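Local coordinates for lipoprotein, putative (Bacillus anthracis, PDB 4O4A), which is a putative lipoprotein of unknown function, belonging to an uncharacterised protein family and tentatively classed among lipid-binding proteins, at residues 55-59 with 60-64; 150-153 with 154-157; 159-162 with 163-167. All coordinates share one frame; numbering follows the deposited sequence.

From the N terminus, contact 1 (55-59 with 60-64) closes the tight turn of a beta hairpin; its strand 60-64 pairs with strand 30-35, joining the hairpin to the rest of a five-stranded mixed sheet, with short strand 56-57 at one margin within this chain. Contacts 2 and 3 follow in series along helix 149-166, near its start and near its C-terminal end, their centres about 14 Å apart. None nests within or crosses another. Contact 2 packs on strands 40-45 and 70-72 of the four-stranded sheet, contact 3 on strand 70-72 and the loop residues Val-48 and Pro-49. The centre of contact 1 is about 25 Å from the centre of either.

Contact 1: residues 55-59 with 60-64; sequences PKEEE and FSVVT
Glu-59 and Phe-60 meet because their first torsions send both side chains the same way: CG of Glu-59 sits between its backbone N and carbonyl carbon (chi1 55°), while CG of Phe-60 lies beside its backbone N (chi1 -67°). The Glu-59 chain thus runs alongside the ring, its CG 3.5 Å from CD1 of Phe-60, and the carboxylate plane is turned 72° from the ring plane. On the strand pair, the extended Glu-57 side chain crosses Val-62, with CG of Glu-57 3.7 Å from CG2 of Val-62.

The backbone evidence identifies a beta hairpin with a two-residue loop, Glu-58 and Glu-59, in a type II' turn from Glu-57 to Phe-60. Glu-57 and Phe-60 form the antiparallel hydrogen-bonded pair: N of Glu-57 reaches O of Phe-60 at 3.0 Å, and N of Phe-60 returns to O of Glu-57 at 3.1 Å. Glu-58, at the first corner, has the positive phi that such a turn requires. Beyond the non-hydrogen-bonded pair Lys-56 and Ser-61, N of Val-62 donates to O of Pro-55 at 3.0 Å.

The carboxylate of Glu-57 also forms a salt bridge with Arg-96. Strand 60-64, on the side away from 56-57, hydrogen-bonds to strand 30-35, where Phe-60 packs on Ile-31 and Val-62 on Leu-33, so the hairpin forms one margin of the five-stranded sheet, with 56-57 outermost within this chain.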
# COMPACT_ATOMS: atom_id res chain seq x y z
N PRO B 55 -30.89 -24.03 -13.05
CA PRO B 55 -31.64 -25.24 -12.74
C PRO B 55 -32.72 -24.92 -11.71
O PRO B 55 -32.63 -23.90 -11.03
CB PRO B 55 -30.60 -26.16 -12.10
CG PRO B 55 -29.28 -25.60 -12.46
CD PRO B 55 -29.48 -24.14 -12.65
N LYS B 56 -33.73 -25.76 -11.63
CA LYS B 56 -34.80 -25.56 -10.66
C LYS B 56 -34.93 -26.71 -9.70
O LYS B 56 -34.91 -27.85 -10.10
CB LYS B 56 -36.15 -25.32 -11.32
CG LYS B 56 -36.24 -23.90 -11.81
CD LYS B 56 -37.62 -23.53 -12.27
CE LYS B 56 -37.67 -22.05 -12.62
NZ LYS B 56 -39.05 -21.56 -12.93
N GLU B 57 -35.06 -26.38 -8.42
CA GLU B 57 -35.27 -27.36 -7.38
C GLU B 57 -36.51 -26.94 -6.67
O GLU B 57 -36.51 -25.94 -5.95
CB GLU B 57 -34.12 -27.39 -6.40
CG GLU B 57 -32.84 -27.90 -7.00
CD GLU B 57 -31.73 -27.97 -5.97
OE1 GLU B 57 -32.02 -27.72 -4.77
OE2 GLU B 57 -30.59 -28.26 -6.37
N GLU B 58 -37.57 -27.69 -6.88
CA GLU B 58 -38.85 -27.34 -6.33
C GLU B 58 -39.29 -26.01 -6.97
O GLU B 58 -39.43 -25.91 -8.18
CB GLU B 58 -38.82 -27.31 -4.78
CG GLU B 58 -38.53 -28.69 -4.16
CD GLU B 58 -38.63 -28.79 -2.63
OE1 GLU B 58 -39.54 -29.51 -2.17
OE2 GLU B 58 -37.82 -28.18 -1.88
N GLU B 59 -39.45 -24.99 -6.16
CA GLU B 59 -39.90 -23.69 -6.65
C GLU B 59 -38.74 -22.69 -6.75
O GLU B 59 -38.94 -21.56 -7.20
CB GLU B 59 -40.96 -23.17 -5.70
CG GLU B 59 -40.48 -23.12 -4.25
CD GLU B 59 -41.62 -22.94 -3.26
OE1 GLU B 59 -42.74 -22.63 -3.71
OE2 GLU B 59 -41.40 -23.12 -2.04
N PHE B 60 -37.55 -23.10 -6.35
CA PHE B 60 -36.37 -22.24 -6.35
C PHE B 60 -35.48 -22.35 -7.57
O PHE B 60 -35.35 -23.42 -8.14
CB PHE B 60 -35.51 -22.58 -5.16
CG PHE B 60 -36.13 -22.25 -3.84
CD1 PHE B 60 -37.08 -23.07 -3.29
CD2 PHE B 60 -35.71 -21.14 -3.14
CE1 PHE B 60 -37.64 -22.78 -2.06
CE2 PHE B 60 -36.26 -20.84 -1.91
CZ PHE B 60 -37.23 -21.66 -1.37
N SER B 61 -34.86 -21.23 -7.95
CA SER B 61 -33.90 -21.20 -9.04
C SER B 61 -32.58 -21.37 -8.34
O SER B 61 -32.42 -20.89 -7.22
CB SER B 61 -33.92 -19.87 -9.80
OG SER B 61 -35.18 -19.63 -10.39
N VAL B 62 -31.63 -22.04 -8.96
CA VAL B 62 -30.37 -22.31 -8.29
C VAL B 62 -29.19 -21.66 -8.97
O VAL B 62 -28.89 -21.96 -10.10
CB VAL B 62 -30.10 -23.82 -8.22
CG1 VAL B 62 -28.85 -24.11 -7.39
CG2 VAL B 62 -31.28 -24.55 -7.63
N VAL B 63 -28.53 -20.77 -8.24
CA VAL B 63 -27.35 -20.09 -8.73
C VAL B 63 -26.15 -20.77 -8.13
O VAL B 63 -26.01 -20.83 -6.91
CB VAL B 63 -27.32 -18.61 -8.34
CG1 VAL B 63 -25.98 -18.00 -8.71
CG2 VAL B 63 -28.45 -17.85 -9.02
N THR B 64 -25.28 -21.29 -8.99
CA THR B 64 -24.06 -21.96 -8.56
C THR B 64 -22.90 -21.10 -8.96
O THR B 64 -22.68 -20.88 -10.15
CB THR B 64 -23.90 -23.33 -9.21
OG1 THR B 64 -24.92 -24.21 -8.72
CG2 THR B 64 -22.56 -23.91 -8.86

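Contact 2: residues 150-153 with 154-157; sequences AEKK and MRDL
A salt bridge between Lys-152 and Asp-156, one helical turn apart, dominates this contact: NZ of Lys-152 donates to OD2 of Asp-156 at 2.7 Å, using the syn lone pair of that oxygen. The lysine chain runs extended from CB to CE and then bends at its last torsion (chi4 -52°), which turns the ammonium back to the carboxylate. Along the backbone of the same two residues, N of Asp-156 donates to O of Lys-152 at 2.9 Å with an N-H...O angle of 168°, so side chain and backbone both join them.

Arg-155 folds back over the preceding turn through a bend at chi3 (-41°). Its guanidinium lies with one face over CA of Lys-152, which stands 3.6 Å from the plane and is offset toward the rim. NH1 of Arg-155 is 3.6 Å from CG of Lys-152, a contact with the aliphatic stem, while NH2 forms its salt bridge with Glu-147, which probably helps fix the rotation of the group. Arg-155 also packs against Glu-57 of the second subunit.

The other side of helix 149-166 faces the four-stranded sheet. Lys-153 hydrogen-bonds through NZ to O of Asp-68, selenomethionine Met-154 rests on Ile-43, and Leu-157 packs on Ile-43 and Val-45 of strand 40-45 and on Thr-70 of strand 70-72.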
# COMPACT_ATOMS: atom_id res chain seq x y z
N ALA B 150 -15.19 -4.90 -6.48
CA ALA B 150 -16.22 -5.51 -7.32
C ALA B 150 -16.31 -4.87 -8.70
O ALA B 150 -16.78 -5.51 -9.65
CB ALA B 150 -17.58 -5.43 -6.64
N GLU B 151 -15.87 -3.62 -8.79
CA GLU B 151 -15.86 -2.91 -10.07
C GLU B 151 -14.91 -3.59 -11.00
O GLU B 151 -15.23 -3.79 -12.18
CB GLU B 151 -15.43 -1.44 -9.91
CG GLU B 151 -16.45 -0.59 -9.18
CD GLU B 151 -17.76 -0.42 -9.96
OE1 GLU B 151 -17.78 -0.65 -11.19
OE2 GLU B 151 -18.76 -0.04 -9.33
N LYS B 152 -13.74 -3.98 -10.49
CA LYS B 152 -12.78 -4.65 -11.32
C LYS B 152 -13.25 -6.05 -11.65
O LYS B 152 -13.14 -6.49 -12.79
CB LYS B 152 -11.40 -4.73 -10.66
CG LYS B 152 -10.36 -5.28 -11.63
CD LYS B 152 -8.99 -5.45 -10.99
CE LYS B 152 -7.93 -5.68 -12.05
NZ LYS B 152 -8.25 -6.77 -12.99
N LYS B 153 -13.76 -6.77 -10.65
CA LYS B 153 -14.24 -8.12 -10.88
C LYS B 153 -15.27 -8.12 -12.01
O LYS B 153 -15.25 -9.00 -12.87
CB LYS B 153 -14.83 -8.71 -9.60
CG LYS B 153 -15.42 -10.11 -9.78
CD LYS B 153 -16.01 -10.70 -8.50
CE LYS B 153 -15.02 -11.50 -7.67
NZ LYS B 153 -14.66 -12.75 -8.38
N MSE B 154 -16.15 -7.13 -12.00
CA MSE B 154 -17.21 -6.99 -13.01
C MSE B 154 -16.61 -6.64 -14.35
O MSE B 154 -16.98 -7.20 -15.38
CB MSE B 154 -18.17 -5.88 -12.55
CG MSE B 154 -19.24 -5.54 -13.59
SE MSE B 154 -20.38 -7.10 -13.99
CE MSE B 154 -21.82 -6.74 -12.76
N ARG B 155 -15.70 -5.69 -14.33
CA ARG B 155 -15.04 -5.26 -15.53
C ARG B 155 -14.44 -6.47 -16.23
O ARG B 155 -14.66 -6.66 -17.41
CB ARG B 155 -13.94 -4.27 -15.17
CG ARG B 155 -13.40 -3.52 -16.35
CD ARG B 155 -12.34 -2.47 -15.96
NE ARG B 155 -12.71 -1.77 -14.75
CZ ARG B 155 -11.99 -1.69 -13.63
NH1 ARG B 155 -10.76 -2.20 -13.54
NH2 ARG B 155 -12.48 -1.02 -12.61
N ASP B 156 -13.72 -7.29 -15.47
CA ASP B 156 -13.07 -8.48 -16.02
C ASP B 156 -14.07 -9.54 -16.44
O ASP B 156 -13.88 -10.20 -17.46
CB ASP B 156 -12.09 -9.08 -15.01
CG ASP B 156 -10.94 -8.14 -14.67
OD1 ASP B 156 -10.62 -7.24 -15.48
OD2 ASP B 156 -10.34 -8.30 -13.58
N LEU B 157 -15.14 -9.69 -15.68
CA LEU B 157 -16.15 -10.70 -16.00
C LEU B 157 -16.85 -10.38 -17.30
O LEU B 157 -17.12 -11.28 -18.09
CB LEU B 157 -17.18 -10.80 -14.88
CG LEU B 157 -18.33 -11.78 -15.13
CD1 LEU B 157 -17.83 -13.18 -15.44
CD2 LEU B 157 -19.29 -11.80 -13.96

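Contact 3: residues 159-162 with 163-167; sequences QRIQ and ERYMN
Glu-163 reaches back along the helix toward Gln-159, and its side chain can be followed outward from the backbone. CB stands 3.2 Å from O of Gln-159, the carbonyl that also accepts the backbone N-H of Glu-163 at 2.9 Å. From there CG lies anti to the backbone N (chi1 176°) and the chain stays extended, carrying CD and the carboxylate outward beside the Gln-159 side chain. At the tip, OE1 of Glu-163 lies 3.9 Å from both CG and O of Gln-159; the first is a contact with the methylene rather than the amide, and the second pairs two acceptors and is no bond. The two side chains point the same way, with amide and carboxylate planes 85° apart, so their flat ends do not stack.

The side chain of Tyr-165 makes a looser contact with Ile-161. Its backbone N donates to O of Ile-161 at 2.8 Å, and this carbonyl oxygen also lies at the ring edge, near the ring plane. The aliphatic stem of neighbouring Arg-164 covers one ring face: CD of Arg-164 stands 3.7 Å above the plane, over its centre. CD1 of Tyr-165 is a marginal 4.5 Å from CG2 of Ile-161.

The link from N of Met-166, a selenomethionine, to O of Gln-162 is weak, with an N-H...O angle of 130°. The chemistry therefore implies cohesion mainly from successive backbone hydrogen bonds. Ile-161 and Tyr-165 attach the helix to Val-48 and, for Tyr-165, Val-72; the Arg-160 to Asp-68 salt bridge adds a polar tie, and Gln-159 and Glu-163 leave an exposed, polar flank.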
# COMPACT_ATOMS: atom_id res chain seq x y z
N GLN B 159 -15.66 -8.82 -19.80
CA GLN B 159 -14.74 -9.11 -20.86
C GLN B 159 -14.73 -10.61 -21.13
O GLN B 159 -14.78 -11.02 -22.28
CB GLN B 159 -13.35 -8.60 -20.53
CG GLN B 159 -12.35 -8.80 -21.65
CD GLN B 159 -11.08 -8.06 -21.37
OE1 GLN B 159 -10.58 -7.29 -22.22
NE2 GLN B 159 -10.57 -8.23 -20.17
N ARG B 160 -14.64 -11.42 -20.07
CA ARG B 160 -14.65 -12.88 -20.24
C ARG B 160 -15.91 -13.31 -20.94
O ARG B 160 -15.88 -14.23 -21.76
CB ARG B 160 -14.45 -13.69 -18.93
CG ARG B 160 -13.01 -13.73 -18.44
CD ARG B 160 -12.74 -14.81 -17.37
NE ARG B 160 -13.76 -14.93 -16.31
CZ ARG B 160 -13.85 -14.14 -15.23
NH1 ARG B 160 -14.80 -14.36 -14.32
NH2 ARG B 160 -13.00 -13.12 -15.05
N ILE B 161 -17.02 -12.65 -20.62
CA ILE B 161 -18.31 -12.96 -21.24
C ILE B 161 -18.29 -12.64 -22.73
O ILE B 161 -18.58 -13.49 -23.56
CB ILE B 161 -19.46 -12.19 -20.57
CG1 ILE B 161 -19.75 -12.80 -19.19
CG2 ILE B 161 -20.72 -12.27 -21.41
CD1 ILE B 161 -20.80 -12.06 -18.39
N GLN B 162 -17.95 -11.40 -23.07
CA GLN B 162 -17.90 -10.99 -24.46
C GLN B 162 -16.97 -11.89 -25.29
O GLN B 162 -17.32 -12.31 -26.39
CB GLN B 162 -17.53 -9.50 -24.54
CG GLN B 162 -18.72 -8.60 -24.21
CD GLN B 162 -19.48 -8.10 -25.44
OE1 GLN B 162 -18.89 -7.87 -26.50
NE2 GLN B 162 -20.77 -7.86 -25.28
N GLU B 163 -15.83 -12.23 -24.72
CA GLU B 163 -14.83 -13.05 -25.39
C GLU B 163 -15.28 -14.52 -25.55
O GLU B 163 -15.34 -15.01 -26.66
CB GLU B 163 -13.52 -12.81 -24.62
CG GLU B 163 -12.22 -13.56 -24.95
CD GLU B 163 -11.01 -12.99 -24.20
OE1 GLU B 163 -11.16 -11.99 -23.46
OE2 GLU B 163 -9.89 -13.52 -24.35
N ARG B 164 -15.66 -15.18 -24.47
CA ARG B 164 -16.07 -16.59 -24.53
C ARG B 164 -17.43 -16.82 -25.18
O ARG B 164 -17.58 -17.68 -26.04
CB ARG B 164 -16.09 -17.20 -23.11
CG ARG B 164 -16.17 -18.73 -23.07
CD ARG B 164 -17.51 -19.32 -23.46
NE ARG B 164 -17.48 -20.78 -23.51
CZ ARG B 164 -17.60 -21.59 -22.46
NH1 ARG B 164 -17.71 -21.10 -21.22
NH2 ARG B 164 -17.57 -22.90 -22.64
N TYR B 165 -18.44 -16.04 -24.79
CA TYR B 165 -19.79 -16.30 -25.28
C TYR B 165 -20.14 -15.57 -26.57
O TYR B 165 -21.14 -15.91 -27.19
CB TYR B 165 -20.83 -16.07 -24.16
CG TYR B 165 -20.70 -17.04 -23.00
CD1 TYR B 165 -20.08 -16.66 -21.81
CD2 TYR B 165 -21.19 -18.34 -23.10
CE1 TYR B 165 -19.96 -17.55 -20.74
CE2 TYR B 165 -21.08 -19.22 -22.04
CZ TYR B 165 -20.46 -18.83 -20.87
OH TYR B 165 -20.36 -19.73 -19.84
N MSE B 166 -19.32 -14.63 -27.03
CA MSE B 166 -19.70 -13.95 -28.28
C MSE B 166 -18.73 -13.22 -29.16
O MSE B 166 -19.19 -12.50 -30.02
CB MSE B 166 -20.91 -13.03 -27.93
CG MSE B 166 -20.92 -12.19 -26.63
SE MSE B 166 -22.68 -12.35 -25.75
CE MSE B 166 -23.71 -11.37 -27.11
N ASN B 167 -17.42 -13.47 -29.08
CA ASN B 167 -16.42 -12.70 -29.86
C ASN B 167 -16.87 -12.63 -31.34
O ASN B 167 -17.01 -11.55 -31.92
CB ASN B 167 -14.99 -13.31 -29.68
CG ASN B 167 -13.84 -12.31 -29.97
OD1 ASN B 167 -12.83 -12.26 -29.23
ND2 ASN B 167 -14.00 -11.53 -31.02